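Local coordinates for ABC transporter periplasmic peptide-binding protein (Pseudoalteromonas, PDB 4QFP), which probably binds dipeptides in the periplasm and delivers them to an ABC transporter for uptake, here with a Val-Thr dipeptide bound, at residues 287-292 against 382-387; 330-335 against 503-508; 436-441 against 522-527. All coordinates share one frame; numbering follows the deposited sequence. Where two conformers were deposited one is given.

Interaction 1: residues 287-292 against 382-387; sequences ETNLNI and SRIYNP. With THR (threonine), chain D.
Ile292 and Tyr385 bring strand and loop nearest, their CA atoms 5.5 Å apart, where a type I turn from Arg383 to Asn386 lies against the start of strand 291-297. CG of Asn291 packs 3.7 Å from Ile384 CG2, and the Asn291 amide, tilted 40° from the Tyr385 ring, rests against that tyrosine's CB. Ile292 O also approaches Tyr385 CB, at 3.4 Å. CG of Tyr385 lies between its own N and C (chi1 50°), which carries the ring away from the strand to the bound threonine. There Tyr385 OH gives a very short hydrogen bond of 2.5 Å to threonine O. Arg383, bent twice along its chain, meets the same carboxylate edge-on: NE to O at 2.8 Å, NH2 to OXT at 2.7 Å. Arginine suits a peptide C-terminus because its two N-H groups match two oxygens, and Glu36 pairs with NH1. A phenylalanine in place of Tyr385 would probably leave threonine O with Arg383 NE but without its hydroxyl donor. Trp414 of helix 414-422 touches both Arg383 and Tyr385, while on strand 428-434 Leu431 touches Tyr385 and Ala434 touches Ile384.

Interaction 2: residues 330-335 against 503-508; sequences NGLRAR and IAHGMR
Leu332 and His505 form the hydrogen-bonded pair, and Arg333 and Ala504 the adjoining non-hydrogen-bonded pair, of an antiparallel bridge that adds the short strand 332-333 to strand 500-513 of the large mixed sheet. At the same place Ile503 and Ala504 both face Gly293 on strand 291-297, a classic beta bulge. Leu332 N donates to His505 O at 2.9 Å, and His505 N returns the bond to Leu332 O at 2.8 Å. Before the pair, Gly331 brings its CA to 3.6 Å from His505 O.

Arg333 can be followed outward. Its CB leaves on the same face as the methyl of Ala504; CG, anti to the backbone N (chi1 -169°), lies 3.9 Å from Ile503 O and is the one side-chain atom close to segment 503-508. From CD to NE the extended chain leaves the strand pair for helix 319-325, where the side chain touches Ile319 and NH1 forms a salt bridge with Glu320. A long arginine suits this edge because its straight chain carries the charge from the strand across to that helix. On the other face the imidazole of His505 packs obliquely against CA and CB of Ala334, where a small methyl allows the ring to come close; Ile292 also touches both residues. The pairing ends with Ala334 N and Ile503 O: the bond is 3.1 Å long and nearly straight at hydrogen (174°), yet the N lies 46° out of the carbonyl plane.

Interaction 3: residues 436-441 against 522-527; sequences DTPDPD and GPFGAI. With VAL (valine), chain C.
The peptide-binding site is reached here by the loop carrying Asp436 through Pro438, and the loop of Phe524 and Gly525 packs beside it without touching the ligand. Asp436 and Gly525 come nearest, with CA atoms 4.3 Å apart, and Asp436 O lies 3.9 Å from Gly525 CA. Glycine fits there because its phi of 84° and psi of -176° would press a CB against the preceding carbonyl. Phe524 carries the rest of the contact. Its ring, turned by a chi1 of 53° toward the other loop, receives Pro438 CD over the centre of one face in a CH-pi contact, 3.7 Å from the centroid. The backbone C of Thr437 also lies over that face, and Ile67 touches both Pro438 and Phe524. Proline suits the place because its C-H-rich edge at CD can lie on the flat pi face of phenylalanine. Asp436 turns its side chain away from this packing, so that OD1 accepts a hydrogen bond of 2.6 Å from the bound valine N. Further on, Asp439 OD1 accepts from Asp441 N at 2.9 Å, closing an Asx turn, and also pairs with Arg483. An aspartate facing the amino end of a peptide is the familiar arrangement in dipeptide- and oligopeptide-binding proteins of this family.

Overall arrangement
Interactions 1 and 3 grip opposite ends of one ligand: the valine C and threonine N are bonded to each other, so Arg383 and Tyr385 hold the carboxylate while Asp436 holds the amino group. Interaction 1 is buried; interactions 2 and 3 are only partly so. Interaction 2 stands back from the site, the side chain of His505 lying about 12 Å from the bound valine, and relies on backbone hydrogen bonds rather than ligand contacts. Strands 291-297 and 500-513, neighbours in the large sheet, bring interactions 1 and 2 together. Arg508, at the end of segment 503-508, reaches Gly522 O and Gly525 O and thereby ties interaction 2 to the loop of interaction 3, whose contact across the segments is mainly aromatic packing.

Interaction 1: residues 287-292 against 382-387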
ATOM      1  N   GLU A 287      15.028   7.053  -1.862  1.00 25.78           N
ATOM      2  CA  GLU A 287      14.558   6.971  -3.234  1.00 25.17           C
ATOM      3  C   GLU A 287      13.364   7.886  -3.384  1.00 23.18           C
ATOM      4  O   GLU A 287      12.473   7.880  -2.535  1.00 19.78           O
ATOM      5  CB  GLU A 287      14.120   5.542  -3.585  1.00 21.73           C
ATOM      6  CG  GLU A 287      15.065   4.780  -4.504  1.00 28.77           C
ATOM      7  CD  GLU A 287      15.326   5.476  -5.830  1.00 32.59           C
ATOM      8  OE1 GLU A 287      16.511   5.561  -6.212  1.00 35.14           O
ATOM      9  OE2 GLU A 287      14.363   5.917  -6.501  1.00 31.26           O
ATOM     10  N   THR A 288      13.353   8.680  -4.450  1.00 19.11           N
ATOM     11  CA  THR A 288      12.147   9.391  -4.850  1.00 19.28           C
ATOM     12  C   THR A 288      11.069   8.343  -5.030  1.00 19.71           C
ATOM     13  O   THR A 288      11.341   7.282  -5.583  1.00 20.28           O
ATOM     14  CB  THR A 288      12.353  10.121  -6.184  1.00 22.27           C
ATOM     15  OG1 THR A 288      13.318  11.159  -5.999  1.00 26.50           O
ATOM     16  CG2 THR A 288      11.054  10.741  -6.666  1.00 20.52           C
ATOM     17  N   ASN A 289       9.851   8.641  -4.578  1.00 18.67           N
ATOM     18  CA  ASN A 289       8.813   7.621  -4.480  1.00 16.87           C
ATOM     19  C   ASN A 289       7.428   8.155  -4.844  1.00 15.49           C
ATOM     20  O   ASN A 289       7.112   9.325  -4.600  1.00 15.54           O
ATOM     21  CB  ASN A 289       8.831   7.021  -3.058  1.00 14.78           C
ATOM     22  CG  ASN A 289       7.778   5.944  -2.841  1.00 15.66           C
ATOM     23  OD1 ASN A 289       6.601   6.243  -2.588  1.00 15.96           O
ATOM     24  ND2 ASN A 289       8.208   4.683  -2.878  1.00 14.34           N
ATOM     25  N   LEU A 290       6.616   7.295  -5.452  1.00 14.94           N
ATOM     26  CA  LEU A 290       5.238   7.632  -5.805  1.00 15.22           C
ATOM     27  C   LEU A 290       4.321   7.443  -4.601  1.00 17.11           C
ATOM     28  O   LEU A 290       3.903   6.327  -4.312  1.00 15.47           O
ATOM     29  CB  LEU A 290       4.746   6.731  -6.937  1.00 15.78           C
ATOM     30  CG  LEU A 290       5.493   6.829  -8.267  1.00 17.45           C
ATOM     31  CD1 LEU A 290       5.012   5.762  -9.266  1.00 13.89           C
ATOM     32  CD2 LEU A 290       5.361   8.230  -8.839  1.00 15.36           C
ATOM     33  N   ASN A 291       4.010   8.528  -3.900  1.00 13.51           N
ATOM     34  CA  ASN A 291       3.093   8.457  -2.760  1.00 14.77           C
ATOM     35  C   ASN A 291       2.372   9.775  -2.612  1.00 14.68           C
ATOM     36  O   ASN A 291       2.754  10.752  -3.242  1.00 15.11           O
ATOM     37  CB  ASN A 291       3.855   8.134  -1.473  1.00 14.24           C
ATOM     38  CG  ASN A 291       4.865   9.205  -1.114  1.00 17.14           C
ATOM     39  OD1 ASN A 291       6.031   9.131  -1.497  1.00 18.98           O
ATOM     40  ND2 ASN A 291       4.420  10.211  -0.389  1.00 14.71           N
ATOM     41  N   ILE A 292       1.330   9.805  -1.782  1.00 13.72           N
ATOM     42  CA  ILE A 292       0.644  11.053  -1.455  1.00 13.59           C
ATOM     43  C   ILE A 292       0.184  10.970  -0.005  1.00 16.28           C
ATOM     44  O   ILE A 292      -0.234   9.903   0.455  1.00 13.66           O
ATOM     45  CB  ILE A 292      -0.570  11.315  -2.384  1.00 13.73           C
ATOM     46  CG1 ILE A 292      -1.389  12.525  -1.924  1.00 15.39           C
ATOM     47  CG2 ILE A 292      -1.470  10.092  -2.468  1.00 14.72           C
ATOM     48  CD1 ILE A 292      -0.660  13.844  -2.032  1.00 14.02           C
ATOM     49  N   SER A 382       5.322   6.470  11.642  0.51 17.55           N
ATOM     50  CA  SER A 382       5.830   7.181  10.476  0.51 18.28           C
ATOM     51  C   SER A 382       5.526   6.404   9.197  0.51 17.80           C
ATOM     52  O   SER A 382       5.702   5.180   9.150  0.51 19.08           O
ATOM     53  CB  SER A 382       7.335   7.429  10.602  0.51 19.63           C
ATOM     54  OG  SER A 382       7.854   8.007   9.417  0.51 19.09           O
ATOM     55  N   ARG A 383       5.063   7.116   8.171  1.00 15.97           N
ATOM     56  CA  ARG A 383       4.804   6.531   6.855  1.00 14.95           C
ATOM     57  C   ARG A 383       5.580   7.338   5.826  1.00 17.41           C
ATOM     58  O   ARG A 383       5.933   8.490   6.073  1.00 16.93           O
ATOM     59  CB  ARG A 383       3.323   6.591   6.471  1.00 15.80           C
ATOM     60  CG  ARG A 383       2.329   6.167   7.552  1.00 16.14           C
ATOM     61  CD  ARG A 383       2.638   4.783   8.082  1.00 19.13           C
ATOM     62  NE  ARG A 383       2.390   3.713   7.118  1.00 15.20           N
ATOM     63  CZ  ARG A 383       3.192   2.665   6.963  1.00 19.38           C
ATOM     64  NH1 ARG A 383       4.306   2.572   7.684  1.00 17.71           N
ATOM     65  NH2 ARG A 383       2.894   1.715   6.083  1.00 17.56           N
ATOM     66  N   ILE A 384       5.806   6.750   4.656  1.00 15.48           N
ATOM     67  CA  ILE A 384       6.559   7.428   3.614  1.00 14.71           C
ATOM     68  C   ILE A 384       5.942   8.789   3.343  1.00 14.59           C
ATOM     69  O   ILE A 384       6.643   9.776   3.178  1.00 15.40           O
ATOM     70  CB  ILE A 384       6.576   6.618   2.310  1.00 16.59           C
ATOM     71  CG1 ILE A 384       7.321   5.299   2.516  1.00 18.03           C
ATOM     72  CG2 ILE A 384       7.225   7.430   1.194  1.00 15.02           C
ATOM     73  CD1 ILE A 384       6.865   4.194   1.576  1.00 19.21           C
ATOM     74  N   TYR A 385       4.619   8.828   3.343  1.00 14.94           N
ATOM     75  CA  TYR A 385       3.872  10.007   2.933  1.00 16.31           C
ATOM     76  C   TYR A 385       3.539  10.961   4.089  1.00 18.31           C
ATOM     77  O   TYR A 385       2.990  12.040   3.874  1.00 16.66           O
ATOM     78  CB  TYR A 385       2.589   9.553   2.233  1.00 14.83           C
ATOM     79  CG  TYR A 385       1.791   8.529   3.016  1.00 16.91           C
ATOM     80  CD1 TYR A 385       1.054   8.905   4.140  1.00 15.24           C
ATOM     81  CD2 TYR A 385       1.763   7.193   2.629  1.00 13.34           C
ATOM     82  CE1 TYR A 385       0.313   7.971   4.863  1.00 15.06           C
ATOM     83  CE2 TYR A 385       1.023   6.250   3.342  1.00 13.59           C
ATOM     84  CZ  TYR A 385       0.307   6.644   4.462  1.00 16.41           C
ATOM     85  OH  TYR A 385      -0.427   5.718   5.176  1.00 14.04           O
ATOM     86  N   ASN A 386       3.860  10.552   5.314  1.00 16.51           N
ATOM     87  CA  ASN A 386       3.631  11.380   6.491  1.00 15.81           C
ATOM     88  C   ASN A 386       4.448  10.857   7.659  1.00 15.70           C
ATOM     89  O   ASN A 386       4.072   9.872   8.294  1.00 17.75           O
ATOM     90  CB  ASN A 386       2.155  11.392   6.873  1.00 16.17           C
ATOM     91  CG  ASN A 386       1.846  12.396   7.961  1.00 16.04           C
ATOM     92  OD1 ASN A 386       2.731  12.804   8.722  1.00 15.97           O
ATOM     93  ND2 ASN A 386       0.583  12.810   8.042  1.00 18.72           N
ATOM     94  N   PRO A 387       5.586  11.509   7.932  1.00 18.66           N
ATOM     95  CA  PRO A 387       6.531  11.043   8.952  1.00 16.64           C
ATOM     96  C   PRO A 387       6.002  11.212  10.371  1.00 18.18           C
ATOM     97  O   PRO A 387       6.493  10.549  11.289  1.00 15.02           O
ATOM     98  CB  PRO A 387       7.758  11.934   8.728  1.00 19.34           C
ATOM     99  CG  PRO A 387       7.207  13.180   8.096  1.00 22.89           C
ATOM    100  CD  PRO A 387       6.065  12.714   7.227  1.00 18.59           C
TER
HETATM  101  N   THR D 602      -0.992   1.540   2.436  1.00 17.91           N
HETATM  102  CA  THR D 602      -0.960   2.641   3.390  1.00 18.23           C
HETATM  103  C   THR D 602       0.340   2.589   4.194  1.00 19.30           C
HETATM  104  O   THR D 602       0.710   3.529   4.919  1.00 16.70           O
HETATM  105  CB  THR D 602      -2.152   2.572   4.357  1.00 16.22           C
HETATM  106  OG1 THR D 602      -2.211   1.265   4.935  1.00 16.73           O
HETATM  107  CG2 THR D 602      -3.462   2.850   3.617  1.00 16.94           C
HETATM  108  OXT THR D 602       1.047   1.578   4.139  1.00 17.79           O

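Interaction 2: residues 330-335 against 503-508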
ATOM      1  N   ASN A 330      12.263  17.811   3.780  1.00 24.25           N
ATOM      2  CA  ASN A 330      12.479  16.631   2.942  1.00 21.31           C
ATOM      3  C   ASN A 330      11.254  16.298   2.102  1.00 25.16           C
ATOM      4  O   ASN A 330      11.318  15.452   1.213  1.00 26.27           O
ATOM      5  CB  ASN A 330      12.806  15.399   3.801  1.00 25.79           C
ATOM      6  CG  ASN A 330      14.194  15.454   4.424  1.00 27.28           C
ATOM      7  OD1 ASN A 330      15.172  15.833   3.777  1.00 26.78           O
ATOM      8  ND2 ASN A 330      14.282  15.065   5.689  1.00 29.65           N
ATOM      9  N   GLY A 331      10.132  16.947   2.398  1.00 24.19           N
ATOM     10  CA  GLY A 331       8.889  16.663   1.704  1.00 22.81           C
ATOM     11  C   GLY A 331       8.719  17.508   0.454  1.00 21.73           C
ATOM     12  O   GLY A 331       9.433  18.491   0.258  1.00 26.78           O
ATOM     13  N   LEU A 332       7.776  17.116  -0.396  1.00 19.05           N
ATOM     14  CA  LEU A 332       7.450  17.864  -1.602  1.00 20.18           C
ATOM     15  C   LEU A 332       5.991  18.281  -1.529  1.00 21.74           C
ATOM     16  O   LEU A 332       5.106  17.431  -1.514  1.00 22.36           O
ATOM     17  CB  LEU A 332       7.651  16.975  -2.827  1.00 23.15           C
ATOM     18  CG  LEU A 332       8.000  17.624  -4.163  1.00 24.83           C
ATOM     19  CD1 LEU A 332       7.358  16.847  -5.317  1.00 22.86           C
ATOM     20  CD2 LEU A 332       7.600  19.086  -4.209  1.00 27.19           C
ATOM     21  N   ARG A 333       5.721  19.578  -1.469  1.00 20.59           N
ATOM     22  CA  ARG A 333       4.335  20.025  -1.379  1.00 20.92           C
ATOM     23  C   ARG A 333       3.545  19.602  -2.606  1.00 19.35           C
ATOM     24  O   ARG A 333       4.008  19.760  -3.728  1.00 20.46           O
ATOM     25  CB  ARG A 333       4.249  21.536  -1.210  1.00 23.59           C
ATOM     26  CG  ARG A 333       2.861  21.995  -0.841  1.00 26.52           C
ATOM     27  CD  ARG A 333       2.846  23.452  -0.466  1.00 29.61           C
ATOM     28  NE  ARG A 333       1.484  23.931  -0.268  1.00 35.35           N
ATOM     29  CZ  ARG A 333       1.185  25.155   0.149  1.00 36.45           C
ATOM     30  NH1 ARG A 333       2.159  26.017   0.421  1.00 35.06           N
ATOM     31  NH2 ARG A 333      -0.085  25.513   0.301  1.00 35.30           N
ATOM     32  N   ALA A 334       2.353  19.057  -2.378  1.00 18.62           N
ATOM     33  CA  ALA A 334       1.509  18.538  -3.448  1.00 16.62           C
ATOM     34  C   ALA A 334       0.919  19.665  -4.289  1.00 17.76           C
ATOM     35  O   ALA A 334       0.632  20.740  -3.787  1.00 19.23           O
ATOM     36  CB  ALA A 334       0.383  17.684  -2.860  1.00 14.98           C
ATOM     37  N   ARG A 335       0.745  19.411  -5.577  1.00 18.35           N
ATOM     38  CA  ARG A 335       0.034  20.335  -6.445  1.00 17.83           C
ATOM     39  C   ARG A 335      -1.132  19.578  -7.072  1.00 18.96           C
ATOM     40  O   ARG A 335      -1.805  20.075  -7.982  1.00 20.70           O
ATOM     41  CB  ARG A 335       0.971  20.870  -7.524  1.00 18.59           C
ATOM     42  CG  ARG A 335       2.213  21.591  -6.990  1.00 20.36           C
ATOM     43  CD  ARG A 335       3.108  22.050  -8.146  1.00 17.62           C
ATOM     44  NE  ARG A 335       2.434  23.030  -9.003  1.00 22.32           N
ATOM     45  CZ  ARG A 335       2.909  23.469 -10.170  1.00 21.14           C
ATOM     46  NH1 ARG A 335       4.070  23.018 -10.633  1.00 18.10           N
ATOM     47  NH2 ARG A 335       2.231  24.374 -10.868  1.00 17.63           N
ATOM     48  N   ILE A 503      -1.750  16.873   0.555  1.00 15.81           N
ATOM     49  CA  ILE A 503      -0.852  17.729   1.315  1.00 14.48           C
ATOM     50  C   ILE A 503       0.574  17.711   0.788  1.00 15.40           C
ATOM     51  O   ILE A 503       1.138  18.759   0.501  1.00 18.61           O
ATOM     52  CB  ILE A 503      -0.838  17.343   2.799  1.00 14.65           C
ATOM     53  CG1 ILE A 503      -2.207  17.608   3.431  1.00 16.51           C
ATOM     54  CG2 ILE A 503       0.238  18.120   3.536  1.00 14.86           C
ATOM     55  CD1 ILE A 503      -2.372  16.937   4.776  1.00 17.20           C
ATOM     56  N   ALA A 504       1.159  16.522   0.665  1.00 14.47           N
ATOM     57  CA  ALA A 504       2.573  16.415   0.334  1.00 16.40           C
ATOM     58  C   ALA A 504       2.990  15.018  -0.097  1.00 15.05           C
ATOM     59  O   ALA A 504       2.274  14.046   0.138  1.00 16.06           O
ATOM     60  CB  ALA A 504       3.416  16.871   1.515  1.00 15.70           C
ATOM     61  N   HIS A 505       4.152  14.933  -0.745  1.00 15.41           N
ATOM     62  CA  HIS A 505       4.743  13.666  -1.154  1.00 14.63           C
ATOM     63  C   HIS A 505       6.046  13.484  -0.383  1.00 17.92           C
ATOM     64  O   HIS A 505       6.864  14.398  -0.306  1.00 15.85           O
ATOM     65  CB  HIS A 505       4.984  13.648  -2.663  1.00 14.52           C
ATOM     66  CG  HIS A 505       3.793  14.088  -3.459  1.00 16.11           C
ATOM     67  ND1 HIS A 505       3.708  15.328  -4.054  1.00 21.35           N
ATOM     68  CD2 HIS A 505       2.628  13.459  -3.736  1.00 13.59           C
ATOM     69  CE1 HIS A 505       2.543  15.443  -4.665  1.00 14.91           C
ATOM     70  NE2 HIS A 505       1.868  14.322  -4.489  1.00 18.22           N
ATOM     71  N   GLY A 506       6.217  12.320   0.227  1.00 16.29           N
ATOM     72  CA  GLY A 506       7.382  12.073   1.047  1.00 16.56           C
ATOM     73  C   GLY A 506       8.498  11.407   0.274  1.00 18.28           C
ATOM     74  O   GLY A 506       8.278  10.816  -0.784  1.00 19.85           O
ATOM     75  N   MET A 507       9.713  11.519   0.794  1.00 20.60           N
ATOM     76  CA  MET A 507      10.846  10.795   0.245  1.00 16.95           C
ATOM     77  C   MET A 507      10.950   9.476   0.995  1.00 20.33           C
ATOM     78  O   MET A 507      10.682   9.417   2.195  1.00 18.73           O
ATOM     79  CB  MET A 507      12.125  11.619   0.403  1.00 23.11           C
ATOM     80  CG  MET A 507      12.591  12.278  -0.889  1.00 27.68           C
ATOM     81  SD  MET A 507      13.682  11.181  -1.808  1.00 35.90           S
ATOM     82  CE  MET A 507      14.927  10.914  -0.571  1.00 27.32           C
ATOM     83  N   ARG A 508      11.311   8.406   0.297  1.00 18.34           N
ATOM     84  CA  ARG A 508      11.367   7.104   0.950  1.00 19.17           C
ATOM     85  C   ARG A 508      12.730   6.924   1.607  1.00 18.01           C
ATOM     86  O   ARG A 508      13.752   6.910   0.926  1.00 22.39           O
ATOM     87  CB  ARG A 508      11.094   5.971  -0.048  1.00 16.58           C
ATOM     88  CG  ARG A 508      10.874   4.594   0.598  1.00 16.07           C
ATOM     89  CD  ARG A 508      10.585   3.550  -0.462  1.00 15.18           C
ATOM     90  NE  ARG A 508       9.937   2.369   0.095  1.00 13.51           N
ATOM     91  CZ  ARG A 508       9.354   1.427  -0.640  1.00 19.81           C
ATOM     92  NH1 ARG A 508       9.357   1.512  -1.968  1.00 15.48           N
ATOM     93  NH2 ARG A 508       8.774   0.398  -0.053  1.00 17.66           N
TER

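Interaction 3: residues 436-441 against 522-527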
ATOM      1  N   ASP A 436       1.686   1.233  -5.444  1.00 17.70           N
ATOM      2  CA  ASP A 436       2.112  -0.152  -5.575  1.00 17.63           C
ATOM      3  C   ASP A 436       2.761  -0.435  -6.939  1.00 19.88           C
ATOM      4  O   ASP A 436       3.519  -1.403  -7.087  1.00 17.01           O
ATOM      5  CB  ASP A 436       0.891  -1.065  -5.368  1.00 20.40           C
ATOM      6  CG  ASP A 436       0.090  -0.701  -4.116  1.00 20.09           C
ATOM      7  OD1 ASP A 436       0.673  -0.712  -3.015  1.00 20.57           O
ATOM      8  OD2 ASP A 436      -1.119  -0.385  -4.238  1.00 20.86           O
ATOM      9  N   THR A 437       2.435   0.405  -7.923  1.00 16.68           N
ATOM     10  CA  THR A 437       2.985   0.338  -9.288  1.00 17.62           C
ATOM     11  C   THR A 437       3.025   1.750  -9.871  1.00 18.13           C
ATOM     12  O   THR A 437       2.458   2.674  -9.292  1.00 18.23           O
ATOM     13  CB  THR A 437       2.082  -0.474 -10.227  1.00 18.79           C
ATOM     14  OG1 THR A 437       0.826   0.203 -10.379  1.00 18.48           O
ATOM     15  CG2 THR A 437       1.852  -1.874  -9.688  1.00 19.77           C
ATOM     16  N   PRO A 438       3.669   1.924 -11.040  1.00 17.87           N
ATOM     17  CA  PRO A 438       3.708   3.253 -11.651  1.00 19.79           C
ATOM     18  C   PRO A 438       2.517   3.531 -12.561  1.00 20.24           C
ATOM     19  O   PRO A 438       2.561   4.489 -13.333  1.00 17.17           O
ATOM     20  CB  PRO A 438       4.986   3.197 -12.488  1.00 19.28           C
ATOM     21  CG  PRO A 438       5.048   1.788 -12.926  1.00 20.14           C
ATOM     22  CD  PRO A 438       4.530   0.972 -11.759  1.00 16.37           C
ATOM     23  N   ASP A 439       1.478   2.701 -12.491  1.00 18.23           N
ATOM     24  CA  ASP A 439       0.251   2.978 -13.227  1.00 16.49           C
ATOM     25  C   ASP A 439      -0.586   3.958 -12.424  1.00 17.70           C
ATOM     26  O   ASP A 439      -0.877   3.710 -11.257  1.00 16.20           O
ATOM     27  CB  ASP A 439      -0.551   1.698 -13.467  1.00 18.76           C
ATOM     28  CG  ASP A 439      -1.650   1.889 -14.488  1.00 19.90           C
ATOM     29  OD1 ASP A 439      -2.668   2.548 -14.171  1.00 19.32           O
ATOM     30  OD2 ASP A 439      -1.489   1.381 -15.621  1.00 23.17           O
ATOM     31  N   PRO A 440      -0.978   5.081 -13.048  1.00 16.89           N
ATOM     32  CA  PRO A 440      -1.720   6.137 -12.360  1.00 14.84           C
ATOM     33  C   PRO A 440      -3.050   5.630 -11.798  1.00 17.11           C
ATOM     34  O   PRO A 440      -3.551   6.221 -10.849  1.00 17.30           O
ATOM     35  CB  PRO A 440      -1.953   7.175 -13.467  1.00 17.49           C
ATOM     36  CG  PRO A 440      -0.814   6.930 -14.434  1.00 16.04           C
ATOM     37  CD  PRO A 440      -0.663   5.445 -14.440  1.00 16.74           C
ATOM     38  N   ASP A 441      -3.605   4.554 -12.354  1.00 17.30           N
ATOM     39  CA  ASP A 441      -4.848   4.012 -11.801  1.00 17.01           C
ATOM     40  C   ASP A 441      -4.698   3.648 -10.326  1.00 17.69           C
ATOM     41  O   ASP A 441      -5.662   3.718  -9.563  1.00 19.33           O
ATOM     42  CB  ASP A 441      -5.335   2.778 -12.569  1.00 20.28           C
ATOM     43  CG  ASP A 441      -6.587   2.166 -11.943  1.00 21.90           C
ATOM     44  OD1 ASP A 441      -7.665   2.780 -12.046  1.00 18.84           O
ATOM     45  OD2 ASP A 441      -6.490   1.084 -11.326  1.00 21.24           O
ATOM     46  N   GLY A 522      12.738   1.335  -3.656  1.00 21.09           N
ATOM     47  CA  GLY A 522      12.119   1.535  -4.952  1.00 22.66           C
ATOM     48  C   GLY A 522      11.161   2.707  -4.973  1.00 19.50           C
ATOM     49  O   GLY A 522      10.652   3.111  -3.919  1.00 15.68           O
ATOM     50  N   PRO A 523      10.933   3.275  -6.170  1.00 15.17           N
ATOM     51  CA  PRO A 523       9.973   4.357  -6.391  1.00 19.52           C
ATOM     52  C   PRO A 523       8.518   3.899  -6.197  1.00 18.64           C
ATOM     53  O   PRO A 523       7.621   4.743  -6.181  1.00 20.29           O
ATOM     54  CB  PRO A 523      10.237   4.771  -7.849  1.00 18.89           C
ATOM     55  CG  PRO A 523      10.935   3.616  -8.464  1.00 17.09           C
ATOM     56  CD  PRO A 523      11.741   3.006  -7.376  1.00 22.78           C
ATOM     57  N   PHE A 524       8.296   2.594  -6.056  1.00 17.38           N
ATOM     58  CA  PHE A 524       6.958   2.054  -5.772  1.00 15.69           C
ATOM     59  C   PHE A 524       7.048   0.631  -5.226  1.00 17.21           C
ATOM     60  O   PHE A 524       8.054  -0.052  -5.418  1.00 13.04           O
ATOM     61  CB  PHE A 524       6.085   2.071  -7.032  1.00 16.77           C
ATOM     62  CG  PHE A 524       6.726   1.399  -8.222  1.00 17.91           C
ATOM     63  CD1 PHE A 524       6.722   0.019  -8.344  1.00 16.18           C
ATOM     64  CD2 PHE A 524       7.327   2.155  -9.224  1.00 14.32           C
ATOM     65  CE1 PHE A 524       7.319  -0.591  -9.432  1.00 21.52           C
ATOM     66  CE2 PHE A 524       7.923   1.549 -10.312  1.00 16.74           C
ATOM     67  CZ  PHE A 524       7.920   0.182 -10.424  1.00 20.28           C
ATOM     68  N   GLY A 525       5.997   0.178  -4.549  1.00 16.92           N
ATOM     69  CA  GLY A 525       5.960  -1.197  -4.078  1.00 19.41           C
ATOM     70  C   GLY A 525       6.666  -1.432  -2.757  1.00 18.52           C
ATOM     71  O   GLY A 525       7.161  -0.496  -2.137  1.00 17.15           O
ATOM     72  N   ALA A 526       6.724  -2.693  -2.333  1.00 16.02           N
ATOM     73  CA  ALA A 526       7.203  -3.057  -0.992  1.00 15.30           C
ATOM     74  C   ALA A 526       8.716  -3.233  -0.899  1.00 19.98           C
ATOM     75  O   ALA A 526       9.385  -3.431  -1.911  1.00 16.72           O
ATOM     76  CB  ALA A 526       6.512  -4.345  -0.526  1.00 18.92           C
ATOM     77  N   ILE A 527       9.233  -3.169   0.329  1.00 16.79           N
ATOM     78  CA  ILE A 527      10.611  -3.537   0.640  1.00 18.17           C
ATOM     79  C   ILE A 527      10.864  -4.992   0.296  1.00 18.84           C
ATOM     80  O   ILE A 527      10.044  -5.859   0.585  1.00 17.79           O
ATOM     81  CB  ILE A 527      10.899  -3.391   2.164  1.00 17.06           C
ATOM     82  CG1 ILE A 527      10.667  -1.955   2.631  1.00 16.54           C
ATOM     83  CG2 ILE A 527      12.308  -3.853   2.499  1.00 20.35           C
ATOM     84  CD1 ILE A 527      11.496  -0.940   1.862  1.00 22.54           C
TER
HETATM   85  N   VAL C 601      -0.285   0.713  -1.062  1.00 16.43           N
HETATM   86  CA  VAL C 601      -0.506   0.414   0.349  1.00 14.33           C
HETATM   87  C   VAL C 601      -0.553   1.683   1.189  1.00 17.34           C
HETATM   88  O   VAL C 601      -0.185   2.762   0.736  1.00 15.78           O
HETATM   89  CB  VAL C 601       0.630  -0.446   0.925  1.00 13.82           C
HETATM   90  CG1 VAL C 601       0.695  -1.811   0.246  1.00 13.72           C
HETATM   91  CG2 VAL C 601       1.959   0.289   0.791  1.00 18.55           C